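Local coordinates for cellulose hydrolase (Bacillus licheniformis, PDB 4YZT), which hydrolyses internal beta-1,4-glucosidic bonds of cellulose as a family 5 endoglucanase and holds cello-oligosaccharide chains in its active-site cleft, at residues P33-G38 / W303-N308; V112-H117 / L156-N161; H223-W228 / I269-T274; Y265-G270 / Y297-M302. All coordinates share one frame; numbering follows the deposited sequence. Where two conformers were deposited one is given.

Contact 1 of 4, residues P33-G38 / W303-N308; sequences PGWNLG and WWDNGN. With BGC (beta-D-glucopyranose), chain B; BGC (beta-D-glucopyranose), chain C.
Trp303 pairs with strand 34-36 through its backbone. Its N gives a straight bond to Gly34 O (2.9 Å), and Asn36 grips its O twice, through the backbone N and through ND2 (3.0 Å), which sits above the carbonyl plane. This parallel pairing joins the first and last strands of the (beta/alpha)8 barrel. The remaining end of the Asn36 amide, OD1, is taken by Arg72. Trp304, with CG anti to its own backbone N (chi1 -179°), swings its benzo ring back to Asn36, whose CB lies 3.5 Å from Trp304 CE3. Trp304 CH2 reaches Gly38 CA at 3.6 Å, where glycine is needed because a CB would run into Asp305 O. Over one indole face lies C3 of the chain C glucose, and Trp304 NE1 donates to O2 of the chain B glucose (3.0 Å). An alanine here, without the indole, would probably leave O2 with just the weak bond from Asn306 ND2 and open a gap between the sugars and Asn36. Asp305 OD2 receives Trp35 NE1 (2.9 Å) on its anti side, the carboxylate turned 88° from the indole, while OD1 takes Gly307 N in an Asx turn. Asn306 ND2 donates to O3 of the chain B glucose (3.1 Å), and Asn308 N donates to Asn306 OD1 in a second Asx turn. This second turn holds the Asn306 amide by its oxygen, with ND2 directed at the sugar, so amide and indole N-H together bind the chain B hydroxyls.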
# COMPACT_ATOMS: atom_id res chain seq x y z
N PRO A 33 -7.06 -10.31 -8.56
CA PRO A 33 -6.43 -9.57 -7.45
C PRO A 33 -7.35 -9.33 -6.25
O PRO A 33 -8.57 -9.27 -6.40
CB PRO A 33 -6.08 -8.23 -8.09
CG PRO A 33 -7.20 -7.99 -9.04
CD PRO A 33 -7.63 -9.38 -9.55
N GLY A 34 -6.75 -9.14 -5.08
CA GLY A 34 -7.52 -8.90 -3.87
C GLY A 34 -7.34 -7.49 -3.33
O GLY A 34 -6.44 -6.75 -3.76
N TRP A 35 -8.19 -7.11 -2.38
CA TRP A 35 -8.15 -5.78 -1.76
C TRP A 35 -8.50 -5.86 -0.28
O TRP A 35 -9.41 -6.60 0.10
CB TRP A 35 -9.12 -4.87 -2.50
CG TRP A 35 -9.36 -3.50 -1.94
CD1 TRP A 35 -8.67 -2.35 -2.25
CD2 TRP A 35 -10.42 -3.11 -1.06
NE1 TRP A 35 -9.22 -1.28 -1.58
CE2 TRP A 35 -10.30 -1.71 -0.85
CE3 TRP A 35 -11.44 -3.80 -0.40
CZ2 TRP A 35 -11.17 -1.00 -0.03
CZ3 TRP A 35 -12.30 -3.09 0.43
CH2 TRP A 35 -12.15 -1.71 0.62
N ASN A 36 -7.79 -5.10 0.55
CA ASN A 36 -8.04 -5.07 2.00
C ASN A 36 -8.97 -3.96 2.43
O ASN A 36 -8.81 -2.82 1.99
CB ASN A 36 -6.72 -4.90 2.77
CG ASN A 36 -5.93 -6.19 2.91
OD1 ASN A 36 -6.02 -6.88 3.94
ND2 ASN A 36 -5.11 -6.49 1.90
N LEU A 37 -9.92 -4.28 3.31
CA LEU A 37 -10.74 -3.27 3.96
C LEU A 37 -10.00 -2.78 5.20
O LEU A 37 -10.37 -3.10 6.33
CB LEU A 37 -12.13 -3.82 4.35
CG LEU A 37 -13.15 -2.83 4.93
CD1 LEU A 37 -13.73 -1.88 3.87
CD2 LEU A 37 -14.28 -3.57 5.64
N GLY A 38 -8.93 -2.02 4.99
CA GLY A 38 -8.04 -1.65 6.08
C GLY A 38 -8.60 -0.60 7.03
O GLY A 38 -9.51 0.15 6.66
N TRP A 303 -4.12 -6.30 -2.01
CA TRP A 303 -3.62 -4.91 -1.92
C TRP A 303 -3.97 -4.26 -0.58
O TRP A 303 -5.15 -4.29 -0.18
CB TRP A 303 -4.22 -4.10 -3.08
CG TRP A 303 -3.53 -2.85 -3.55
CD1 TRP A 303 -2.28 -2.40 -3.22
CD2 TRP A 303 -4.07 -1.90 -4.47
NE1 TRP A 303 -2.02 -1.21 -3.89
CE2 TRP A 303 -3.11 -0.90 -4.67
CE3 TRP A 303 -5.29 -1.81 -5.15
CZ2 TRP A 303 -3.32 0.20 -5.51
CZ3 TRP A 303 -5.50 -0.72 -6.00
CH2 TRP A 303 -4.52 0.27 -6.15
N TRP A 304 -2.99 -3.69 0.10
CA TRP A 304 -3.30 -2.98 1.35
C TRP A 304 -3.79 -1.58 1.08
O TRP A 304 -3.09 -0.75 0.48
CB TRP A 304 -2.09 -2.93 2.30
CG TRP A 304 -2.44 -2.21 3.60
CD1 TRP A 304 -2.02 -0.98 4.01
CD2 TRP A 304 -3.31 -2.70 4.63
NE1 TRP A 304 -2.58 -0.67 5.23
CE2 TRP A 304 -3.38 -1.71 5.64
CE3 TRP A 304 -4.05 -3.89 4.80
CZ2 TRP A 304 -4.14 -1.87 6.80
CZ3 TRP A 304 -4.80 -4.04 5.96
CH2 TRP A 304 -4.84 -3.04 6.94
N ASP A 305 -5.01 -1.32 1.54
CA ASP A 305 -5.63 -0.02 1.39
C ASP A 305 -6.18 0.40 2.75
O ASP A 305 -7.18 -0.16 3.23
CB ASP A 305 -6.72 -0.09 0.32
CG ASP A 305 -7.32 1.27 -0.01
OD1 ASP A 305 -7.02 2.25 0.70
OD2 ASP A 305 -8.10 1.35 -0.98
N ASN A 306 -5.54 1.36 3.40
CA ASN A 306 -6.02 1.78 4.71
C ASN A 306 -7.13 2.84 4.66
O ASN A 306 -7.56 3.34 5.69
CB ASN A 306 -4.86 2.30 5.58
CG ASN A 306 -4.26 3.62 5.08
OD1 ASN A 306 -4.71 4.20 4.09
ND2 ASN A 306 -3.24 4.09 5.79
N GLY A 307 -7.59 3.17 3.45
CA GLY A 307 -8.67 4.12 3.28
C GLY A 307 -8.17 5.50 2.88
O GLY A 307 -8.94 6.34 2.41
N ASN A 308 -6.88 5.73 3.08
CA ASN A 308 -6.25 7.00 2.71
C ASN A 308 -5.43 6.93 1.44
O ASN A 308 -5.25 7.96 0.77
CB ASN A 308 -5.35 7.50 3.85
CG ASN A 308 -6.14 8.07 5.00
OD1 ASN A 308 -7.25 8.57 4.81
ND2 ASN A 308 -5.56 8.02 6.19
C2 BGC B . -2.07 1.13 8.51
C3 BGC B . -1.96 2.35 9.36
C4 BGC B . -2.35 2.04 10.78
C5 BGC B . -1.52 0.89 11.32
C6 BGC B . -1.97 0.56 12.72
C1 BGC B . -1.25 -0.00 9.08
O2 BGC B . -1.65 1.39 7.15
O3 BGC B . -2.78 3.41 8.79
O4 BGC B . -2.16 3.19 11.69
O5 BGC B . -1.63 -0.32 10.48
O6 BGC B . -1.07 -0.37 13.32
C2 BGC C . -0.32 -4.60 9.18
C3 BGC C . -1.21 -3.48 8.80
C4 BGC C . -0.48 -2.21 8.69
C5 BGC C . 0.65 -2.38 7.67
C6 BGC C . 1.45 -1.15 7.36
C1 BGC C . 0.76 -4.60 8.13
O1 BGC C . 1.52 -5.76 8.02
O2 BGC C . -1.00 -5.89 9.10
O3 BGC C . -2.39 -3.35 9.71
O4 BGC C . -1.42 -1.16 8.29
O5 BGC C . 1.56 -3.40 8.21
O6 BGC C . 2.16 -0.80 8.54

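Contact 2 of 4, residues V112-H117 / L156-N161; sequences VLNIHH and LFEIVN. With BGC (beta-D-glucopyranose), chain C; BGC (beta-D-glucopyranose), chain B.
His116 and Asn161 both carry CG anti to the backbone N (chi1 -153° and -174°), which lays imidazole and amide side by side, pointing the same way, with planes 17° apart. The stack is modelled tighter than carbons can sit, so its exact spacing is doubtful. The tips of both groups, side by side, hold the chain C glucose: Asn161 ND2 donates to O2 (2.8 Å), and His116 NE2 shares a nearly straight hydrogen bond with O3 (3.1 Å). Behind them, Asn114 ND2 donates in the ring plane to His116 ND1 (3.1 Å), fixing the ring's rotation, while Asn114 OD1 is held by Val75 N. Only a weak bond runs from Asn114 ND2 to Glu158 OE1 (3.4 Å), whose stronger partner is Arg72, in a salt bridge. Water 1 joins Asn161 ND2 to His117 ND1. Below the polar layer the strands pair in parallel, Leu113 N to Leu156 O and Glu158 N to Leu113 O (2.9 Å); where they part, Asn161 N still reaches Ile115 O, but the buried Ile115 N has no partner. These are the third and fourth barrel strands, and Asn161 followed by the pocket residue Glu162 matches the Asn-Glu pair ending strand four in clan GH-A glycosidases.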
# COMPACT_ATOMS: atom_id res chain seq x y z
N VAL A 112 -11.43 -13.19 2.98
CA VAL A 112 -10.53 -13.60 4.06
C VAL A 112 -10.93 -12.92 5.37
O VAL A 112 -10.91 -11.69 5.47
CB VAL A 112 -9.07 -13.26 3.73
CG1 VAL A 112 -8.13 -13.58 4.91
CG2 VAL A 112 -8.64 -14.01 2.47
N LEU A 113 -11.30 -13.72 6.36
CA LEU A 113 -11.65 -13.19 7.67
C LEU A 113 -10.55 -13.56 8.66
O LEU A 113 -10.12 -14.72 8.68
CB LEU A 113 -13.01 -13.73 8.14
CG LEU A 113 -13.51 -13.37 9.55
CD1 LEU A 113 -13.87 -11.89 9.66
CD2 LEU A 113 -14.70 -14.24 9.94
N ASN A 114 -10.07 -12.60 9.45
CA ASN A 114 -8.94 -12.92 10.35
C ASN A 114 -9.10 -12.45 11.78
O ASN A 114 -10.17 -11.97 12.18
CB ASN A 114 -7.61 -12.39 9.76
CG ASN A 114 -7.39 -10.88 9.99
OD1 ASN A 114 -8.11 -10.19 10.71
ND2 ASN A 114 -6.32 -10.37 9.38
N ILE A 115 -8.03 -12.64 12.55
CA ILE A 115 -7.80 -11.95 13.81
C ILE A 115 -6.62 -11.01 13.55
O ILE A 115 -5.55 -11.46 13.13
CB ILE A 115 -7.49 -12.93 14.96
CG1 ILE A 115 -8.70 -13.82 15.26
CG2 ILE A 115 -7.00 -12.17 16.21
CD1 ILE A 115 -8.53 -14.72 16.49
N HIS A 116 -6.79 -9.70 13.79
CA HIS A 116 -5.80 -8.75 13.32
C HIS A 116 -4.94 -8.15 14.45
O HIS A 116 -3.96 -8.77 14.89
CB HIS A 116 -6.49 -7.64 12.49
CG HIS A 116 -5.59 -7.01 11.47
ND1 HIS A 116 -5.22 -7.65 10.31
CD2 HIS A 116 -4.94 -5.82 11.47
CE1 HIS A 116 -4.42 -6.86 9.61
NE2 HIS A 116 -4.24 -5.74 10.30
N HIS A 117 -5.28 -6.95 14.93
CA HIS A 117 -4.37 -6.26 15.86
C HIS A 117 -4.36 -6.84 17.27
O HIS A 117 -3.55 -6.43 18.11
CB HIS A 117 -4.68 -4.77 15.90
CG HIS A 117 -4.24 -4.05 14.66
ND1 HIS A 117 -3.05 -4.34 14.02
CD2 HIS A 117 -4.83 -3.07 13.94
CE1 HIS A 117 -2.93 -3.56 12.96
NE2 HIS A 117 -3.99 -2.78 12.88
N LEU A 156 -12.62 -17.83 3.67
CA LEU A 156 -11.38 -18.39 4.19
C LEU A 156 -11.14 -17.85 5.60
O LEU A 156 -11.50 -16.70 5.89
CB LEU A 156 -10.18 -18.04 3.29
CG LEU A 156 -10.11 -18.60 1.85
CD1 LEU A 156 -10.98 -17.79 0.90
CD2 LEU A 156 -8.67 -18.62 1.35
N PHE A 157 -10.53 -18.65 6.47
CA PHE A 157 -10.11 -18.16 7.79
C PHE A 157 -8.60 -17.95 7.81
O PHE A 157 -7.85 -18.84 7.42
CB PHE A 157 -10.46 -19.14 8.92
CG PHE A 157 -11.94 -19.36 9.15
CD1 PHE A 157 -12.89 -18.48 8.70
CD2 PHE A 157 -12.36 -20.50 9.84
CE1 PHE A 157 -14.26 -18.71 8.94
CE2 PHE A 157 -13.71 -20.74 10.07
CZ PHE A 157 -14.66 -19.85 9.62
N GLU A 158 -8.17 -16.79 8.30
CA GLU A 158 -6.75 -16.53 8.55
C GLU A 158 -6.49 -16.47 10.06
O GLU A 158 -7.02 -15.60 10.76
CB GLU A 158 -6.29 -15.24 7.87
CG GLU A 158 -4.85 -14.87 8.21
CD GLU A 158 -4.44 -13.51 7.64
OE1 GLU A 158 -5.32 -12.77 7.16
OE2 GLU A 158 -3.23 -13.18 7.69
N ILE A 159 -5.69 -17.40 10.57
CA ILE A 159 -5.52 -17.57 12.02
C ILE A 159 -5.10 -16.30 12.79
O ILE A 159 -5.75 -15.95 13.79
CB ILE A 159 -4.50 -18.69 12.30
CG1 ILE A 159 -4.99 -20.00 11.67
CG2 ILE A 159 -4.31 -18.90 13.81
CD1 ILE A 159 -6.37 -20.41 12.15
N VAL A 160 -4.05 -15.61 12.35
CA VAL A 160 -3.58 -14.41 13.04
C VAL A 160 -2.68 -13.53 12.14
O VAL A 160 -1.79 -14.02 11.44
CB VAL A 160 -2.80 -14.77 14.35
CG1 VAL A 160 -1.56 -15.64 14.06
CG2 VAL A 160 -2.41 -13.54 15.14
N ASN A 161 -2.92 -12.22 12.19
CA ASN A 161 -2.11 -11.24 11.47
C ASN A 161 -0.78 -10.94 12.16
O ASN A 161 -0.75 -10.73 13.36
CB ASN A 161 -2.89 -9.92 11.33
CG ASN A 161 -2.17 -8.92 10.46
OD1 ASN A 161 -2.03 -9.14 9.26
ND2 ASN A 161 -1.71 -7.83 11.06
C2 BGC C . -0.32 -4.60 9.18
C3 BGC C . -1.21 -3.48 8.80
C4 BGC C . -0.48 -2.21 8.69
C5 BGC C . 0.65 -2.38 7.67
C6 BGC C . 1.45 -1.15 7.36
C1 BGC C . 0.76 -4.60 8.13
O1 BGC C . 1.52 -5.76 8.02
O2 BGC C . -1.00 -5.89 9.10
O3 BGC C . -2.39 -3.35 9.71
O4 BGC C . -1.42 -1.16 8.29
O5 BGC C . 1.56 -3.40 8.21
O6 BGC C . 2.16 -0.80 8.54
C2 BGC B . -2.07 1.13 8.51
C3 BGC B . -1.96 2.35 9.36
C4 BGC B . -2.35 2.04 10.78
C5 BGC B . -1.52 0.89 11.32
C6 BGC B . -1.97 0.56 12.72
C1 BGC B . -1.25 -0.00 9.08
O2 BGC B . -1.65 1.39 7.15
O3 BGC B . -2.78 3.41 8.79
O4 BGC B . -2.16 3.19 11.69
O5 BGC B . -1.63 -0.32 10.48
O6 BGC B . -1.07 -0.37 13.32
O HOH W 1 -1.53 -6.72 13.76

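Contact 3 of 4, residues H223-W228 / I269-T274; sequences HYYSPW and IGEYGT. With BGC (beta-D-glucopyranose), chain C.
Glu271 packs against His223 in the tight half of this contact. Its CG stands 3.9 Å from the centroid of the His223 ring and almost on the ring normal, a CH-pi contact, and the carboxylate beyond it stacks with the imidazole at 24° between planes. Glu271 CG is anti to the carbonyl carbon (chi1 -59°) with the chain extended beyond, which carries the carboxylate up to the chain C glucose: O2 of that sugar donates to Glu271 OE2 (2.7 Å), an oxygen that also forms a salt bridge with Arg72. Tyr225 OH donates to Glu271 OE1 from the other strand's end, although the place of OE1 is less sure in the model. His223 ND1 has Glu162 as its chief partner and makes just a weak bond to the sugar O1. An alanine here would probably leave Glu162 without its imidazole mate and open a gap beside Glu271 CG, with the carboxylate steadied by its polar partners alone. Beneath, Tyr224 N makes a straight bond to Glu271 O (2.9 Å).

The strands then separate, and the partly exposed side is looser. Tyr224 O and Gly273 N do not bond directly; water 2 bridges them, donating to the former and accepting from the latter. Tyr225 turns its ring edge to Gly273 O, 3.4 Å from its CD1. Strands 218-224 and 267-272 are neighbours in the barrel; Tyr224 and Tyr272 face helix 280-296 on its outside, and Tyr272 stacks on Trp303 of the next strand.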
# COMPACT_ATOMS: atom_id res chain seq x y z
N HIS A 223 3.46 -11.19 4.03
CA HIS A 223 3.22 -9.83 3.57
C HIS A 223 4.49 -9.32 2.90
O HIS A 223 5.60 -9.75 3.24
CB HIS A 223 2.82 -8.91 4.74
CG HIS A 223 1.55 -9.32 5.42
ND1 HIS A 223 1.10 -8.70 6.57
CD2 HIS A 223 0.63 -10.27 5.11
CE1 HIS A 223 -0.04 -9.26 6.94
NE2 HIS A 223 -0.34 -10.22 6.08
N TYR A 224 4.34 -8.40 1.96
CA TYR A 224 5.51 -7.89 1.26
C TYR A 224 5.46 -6.39 1.13
O TYR A 224 4.56 -5.86 0.48
CB TYR A 224 5.61 -8.52 -0.14
CG TYR A 224 6.95 -8.25 -0.81
CD1 TYR A 224 8.06 -9.03 -0.49
CD2 TYR A 224 7.10 -7.22 -1.73
CE1 TYR A 224 9.30 -8.79 -1.09
CE2 TYR A 224 8.33 -6.99 -2.35
CZ TYR A 224 9.43 -7.78 -2.02
OH TYR A 224 10.66 -7.56 -2.61
N TYR A 225 6.44 -5.72 1.73
CA TYR A 225 6.53 -4.26 1.70
C TYR A 225 7.96 -3.78 1.45
O TYR A 225 8.40 -2.80 2.05
CB TYR A 225 6.02 -3.67 3.01
CG TYR A 225 4.52 -3.69 3.25
CD1 TYR A 225 3.65 -2.94 2.45
CD2 TYR A 225 3.98 -4.42 4.31
CE1 TYR A 225 2.28 -2.93 2.69
CE2 TYR A 225 2.61 -4.41 4.57
CZ TYR A 225 1.77 -3.66 3.76
OH TYR A 225 0.42 -3.66 4.02
N SER A 226 8.69 -4.47 0.57
CA SER A 226 10.07 -4.10 0.30
C SER A 226 10.24 -3.36 -1.02
O SER A 226 9.56 -3.66 -2.00
CB SER A 226 10.96 -5.34 0.31
OG SER A 226 10.94 -5.92 1.60
N PRO A 227 11.14 -2.36 -1.05
CA PRO A 227 11.95 -1.84 0.06
C PRO A 227 11.12 -0.94 0.96
O PRO A 227 10.40 -0.08 0.46
CB PRO A 227 13.06 -1.03 -0.64
CG PRO A 227 12.91 -1.33 -2.14
CD PRO A 227 11.47 -1.70 -2.32
N TRP A 228 11.21 -1.14 2.27
CA TRP A 228 10.38 -0.40 3.22
C TRP A 228 10.51 1.12 3.04
O TRP A 228 9.51 1.84 3.11
CB TRP A 228 10.76 -0.75 4.65
CG TRP A 228 9.95 0.00 5.65
CD1 TRP A 228 10.37 1.04 6.43
CD2 TRP A 228 8.57 -0.23 5.99
NE1 TRP A 228 9.33 1.49 7.22
CE2 TRP A 228 8.22 0.72 6.97
CE3 TRP A 228 7.61 -1.14 5.55
CZ2 TRP A 228 6.94 0.78 7.52
CZ3 TRP A 228 6.33 -1.08 6.09
CH2 TRP A 228 6.02 -0.13 7.08
N ILE A 269 -0.47 -13.55 -0.69
CA ILE A 269 0.25 -12.38 -0.21
C ILE A 269 -0.80 -11.48 0.42
O ILE A 269 -1.53 -10.78 -0.29
CB ILE A 269 1.00 -11.68 -1.35
CG1 ILE A 269 1.98 -12.64 -2.03
CG2 ILE A 269 1.75 -10.47 -0.85
CD1 ILE A 269 2.28 -12.28 -3.47
N GLY A 270 -0.95 -11.57 1.74
CA GLY A 270 -2.09 -10.94 2.40
C GLY A 270 -2.08 -9.42 2.35
O GLY A 270 -3.14 -8.78 2.43
N GLU A 271 -0.88 -8.84 2.24
CA GLU A 271 -0.73 -7.39 2.09
C GLU A 271 0.48 -7.04 1.24
O GLU A 271 1.56 -7.62 1.43
CB GLU A 271 -0.58 -6.69 3.46
CG GLU A 271 -1.73 -6.89 4.46
CD GLU A 271 -1.51 -6.17 5.77
OE1 GLU A 271 -0.69 -5.21 5.78
OE2 GLU A 271 -2.13 -6.55 6.79
N TYR A 272 0.30 -6.07 0.35
CA TYR A 272 1.38 -5.42 -0.38
C TYR A 272 0.89 -4.04 -0.79
O TYR A 272 -0.32 -3.76 -0.77
CB TYR A 272 1.80 -6.21 -1.64
CG TYR A 272 0.82 -6.02 -2.77
CD1 TYR A 272 1.03 -5.03 -3.74
CD2 TYR A 272 -0.33 -6.78 -2.84
CE1 TYR A 272 0.10 -4.82 -4.76
CE2 TYR A 272 -1.26 -6.59 -3.86
CZ TYR A 272 -1.05 -5.60 -4.80
OH TYR A 272 -1.98 -5.41 -5.80
N GLY A 273 1.82 -3.17 -1.19
CA GLY A 273 1.44 -1.89 -1.76
C GLY A 273 2.28 -0.75 -1.22
O GLY A 273 3.05 -0.92 -0.28
N THR A 274 2.12 0.43 -1.82
CA THR A 274 2.86 1.57 -1.32
C THR A 274 2.11 2.18 -0.15
O THR A 274 0.90 1.95 0.02
CB THR A 274 3.12 2.64 -2.42
OG1 THR A 274 1.91 2.96 -3.10
CG2 THR A 274 4.13 2.10 -3.42
C2 BGC C . -0.32 -4.60 9.18
C3 BGC C . -1.21 -3.48 8.80
C4 BGC C . -0.48 -2.21 8.69
C5 BGC C . 0.65 -2.38 7.67
C6 BGC C . 1.45 -1.15 7.36
C1 BGC C . 0.76 -4.60 8.13
O1 BGC C . 1.52 -5.76 8.02
O2 BGC C . -1.00 -5.89 9.10
O3 BGC C . -2.39 -3.35 9.71
O4 BGC C . -1.42 -1.16 8.29
O5 BGC C . 1.56 -3.40 8.21
O6 BGC C . 2.16 -0.80 8.54
O HOH W 2 4.56 -3.92 -1.47

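Contact 4 of 4, residues Y265-G270 / Y297-M302; sequences YPVIIG and YQMVPM
Ile269 reaches across to Met299, CD1 lying 3.6 Å from Met299 CB, in the apolar centre of a parallel beta-alpha-beta unit: strands 267-272 and 299-303 joined by helix 280-296. Val267 lies alongside the same methionine, pointing the same way. Its CG1, anti to the backbone N (chi1 172°), sits 3.9 Å from Met299 CG. This face turns to the surrounding helices, Met299 and Val267 against 243-261 and Ile269 against 280-296. On the opposite face Ile268 CG1 meets Val300 CB (4.1 Å), and Ile268 CG2 touches the sulfur of Met302 (SD, 3.7 Å), whose chain bends at its third torsion; there the side chains fill the barrel's interior.

Between the faces runs the backbone ladder. Val300 N donates to Val267 O, Ile269 N to Val300 O (2.7 Å), and Met302 N to Ile269 O, so each strand alternately gives and receives. At the sugar-facing end Gly270 O takes Asn36 ND2 from the first strand. At the far end Gln298, with positive phi, closes helix 280-296 in a Schellman motif just before its strand. There the direct ladder gives way to water 3, which accepts from Val267 N (3.1 Å) and donates to Gln298 O (2.7 Å).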
# COMPACT_ATOMS: atom_id res chain seq x y z
N TYR A 265 1.31 -26.14 -2.32
CA TYR A 265 0.74 -25.20 -1.35
C TYR A 265 0.28 -23.91 -2.02
O TYR A 265 1.11 -23.17 -2.55
CB TYR A 265 1.75 -24.85 -0.25
CG TYR A 265 2.05 -25.98 0.69
CD1 TYR A 265 1.17 -26.29 1.73
CD2 TYR A 265 3.20 -26.74 0.56
CE1 TYR A 265 1.43 -27.34 2.60
CE2 TYR A 265 3.47 -27.80 1.43
CZ TYR A 265 2.58 -28.08 2.45
OH TYR A 265 2.83 -29.12 3.32
N PRO A 266 -1.03 -23.62 -1.97
CA PRO A 266 -1.46 -22.29 -2.43
C PRO A 266 -0.86 -21.21 -1.53
O PRO A 266 -0.57 -21.48 -0.36
CB PRO A 266 -2.98 -22.33 -2.29
CG PRO A 266 -3.33 -23.81 -2.20
CD PRO A 266 -2.16 -24.42 -1.48
N VAL A 267 -0.65 -20.01 -2.07
CA VAL A 267 -0.07 -18.93 -1.30
C VAL A 267 -0.83 -17.62 -1.52
O VAL A 267 -1.17 -17.25 -2.66
CB VAL A 267 1.43 -18.73 -1.65
CG1 VAL A 267 2.01 -17.47 -1.00
CG2 VAL A 267 2.25 -19.97 -1.23
N ILE A 268 -1.10 -16.94 -0.41
CA ILE A 268 -1.71 -15.62 -0.43
C ILE A 268 -0.74 -14.57 0.11
O ILE A 268 -0.25 -14.69 1.23
CB ILE A 268 -3.00 -15.55 0.42
CG1 ILE A 268 -4.11 -16.39 -0.21
CG2 ILE A 268 -3.49 -14.09 0.58
CD1 ILE A 268 -5.39 -16.46 0.64
N ILE A 269 -0.47 -13.55 -0.69
CA ILE A 269 0.25 -12.38 -0.21
C ILE A 269 -0.80 -11.48 0.42
O ILE A 269 -1.53 -10.78 -0.29
CB ILE A 269 1.00 -11.68 -1.35
CG1 ILE A 269 1.98 -12.64 -2.03
CG2 ILE A 269 1.75 -10.47 -0.85
CD1 ILE A 269 2.28 -12.28 -3.47
N GLY A 270 -0.95 -11.57 1.74
CA GLY A 270 -2.09 -10.94 2.40
C GLY A 270 -2.08 -9.42 2.35
O GLY A 270 -3.14 -8.78 2.43
N TYR A 297 4.28 -16.47 -10.25
CA TYR A 297 4.62 -17.53 -9.31
C TYR A 297 3.39 -18.07 -8.59
O TYR A 297 3.51 -18.73 -7.56
CB TYR A 297 5.69 -17.04 -8.33
CG TYR A 297 7.05 -16.88 -9.00
CD1 TYR A 297 7.74 -17.99 -9.47
CD2 TYR A 297 7.63 -15.63 -9.17
CE1 TYR A 297 8.97 -17.87 -10.09
CE2 TYR A 297 8.87 -15.50 -9.80
CZ TYR A 297 9.53 -16.62 -10.25
OH TYR A 297 10.75 -16.51 -10.88
N GLN A 298 2.21 -17.80 -9.15
CA GLN A 298 0.95 -18.35 -8.64
C GLN A 298 0.65 -17.98 -7.18
O GLN A 298 0.17 -18.83 -6.42
CB GLN A 298 0.95 -19.87 -8.80
CG GLN A 298 1.24 -20.34 -10.22
CD GLN A 298 1.43 -21.84 -10.29
OE1 GLN A 298 0.69 -22.59 -9.67
NE2 GLN A 298 2.45 -22.27 -11.02
N MET A 299 0.88 -16.72 -6.82
CA MET A 299 0.59 -16.20 -5.49
C MET A 299 -0.48 -15.12 -5.56
O MET A 299 -0.38 -14.20 -6.36
CB MET A 299 1.85 -15.63 -4.85
CG MET A 299 2.97 -16.64 -4.74
SD MET A 299 4.52 -15.81 -4.49
CE MET A 299 5.60 -17.23 -4.36
N VAL A 300 -1.52 -15.25 -4.74
CA VAL A 300 -2.63 -14.30 -4.77
C VAL A 300 -2.19 -12.99 -4.09
O VAL A 300 -1.86 -12.98 -2.91
CB VAL A 300 -3.85 -14.86 -4.04
CG1 VAL A 300 -4.98 -13.81 -3.97
CG2 VAL A 300 -4.34 -16.16 -4.67
N PRO A 301 -2.18 -11.88 -4.86
CA PRO A 301 -1.79 -10.60 -4.26
C PRO A 301 -3.00 -9.83 -3.72
O PRO A 301 -3.94 -9.53 -4.47
CB PRO A 301 -1.14 -9.86 -5.43
CG PRO A 301 -1.83 -10.40 -6.66
CD PRO A 301 -2.33 -11.80 -6.32
N MET A 302 -2.97 -9.51 -2.43
CA MET A 302 -4.05 -8.72 -1.83
C MET A 302 -3.53 -7.34 -1.42
O MET A 302 -2.63 -7.22 -0.59
CB MET A 302 -4.66 -9.47 -0.64
CG MET A 302 -5.09 -10.91 -1.00
SD MET A 302 -6.26 -11.69 0.14
CE MET A 302 -7.78 -10.85 -0.31
O HOH W 3 -1.89 -19.85 -4.93

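All four contacts are buried and belong to one eight-stranded barrel, yet their chemistry changes with depth. Contact 4 is apolar and lies away from the sugar; contacts 1, 2 and 3 sit at the strand ends, where polar side chains meet the glycan. Contacts 3 and 4 share Ile269 and Gly270 on strand 267-272, and strand 299-303 leads from contact 4 into contact 1, which closes the barrel. Trp304 N probably bonds to Tyr272 O, linking contacts 1 and 3. Contact 2 lies across the barrel, about 15 Å from contact 1 between centres. Arg72 serves Asn36, Glu158, Asn161 and Glu271, thereby joining contacts 1, 2 and 3.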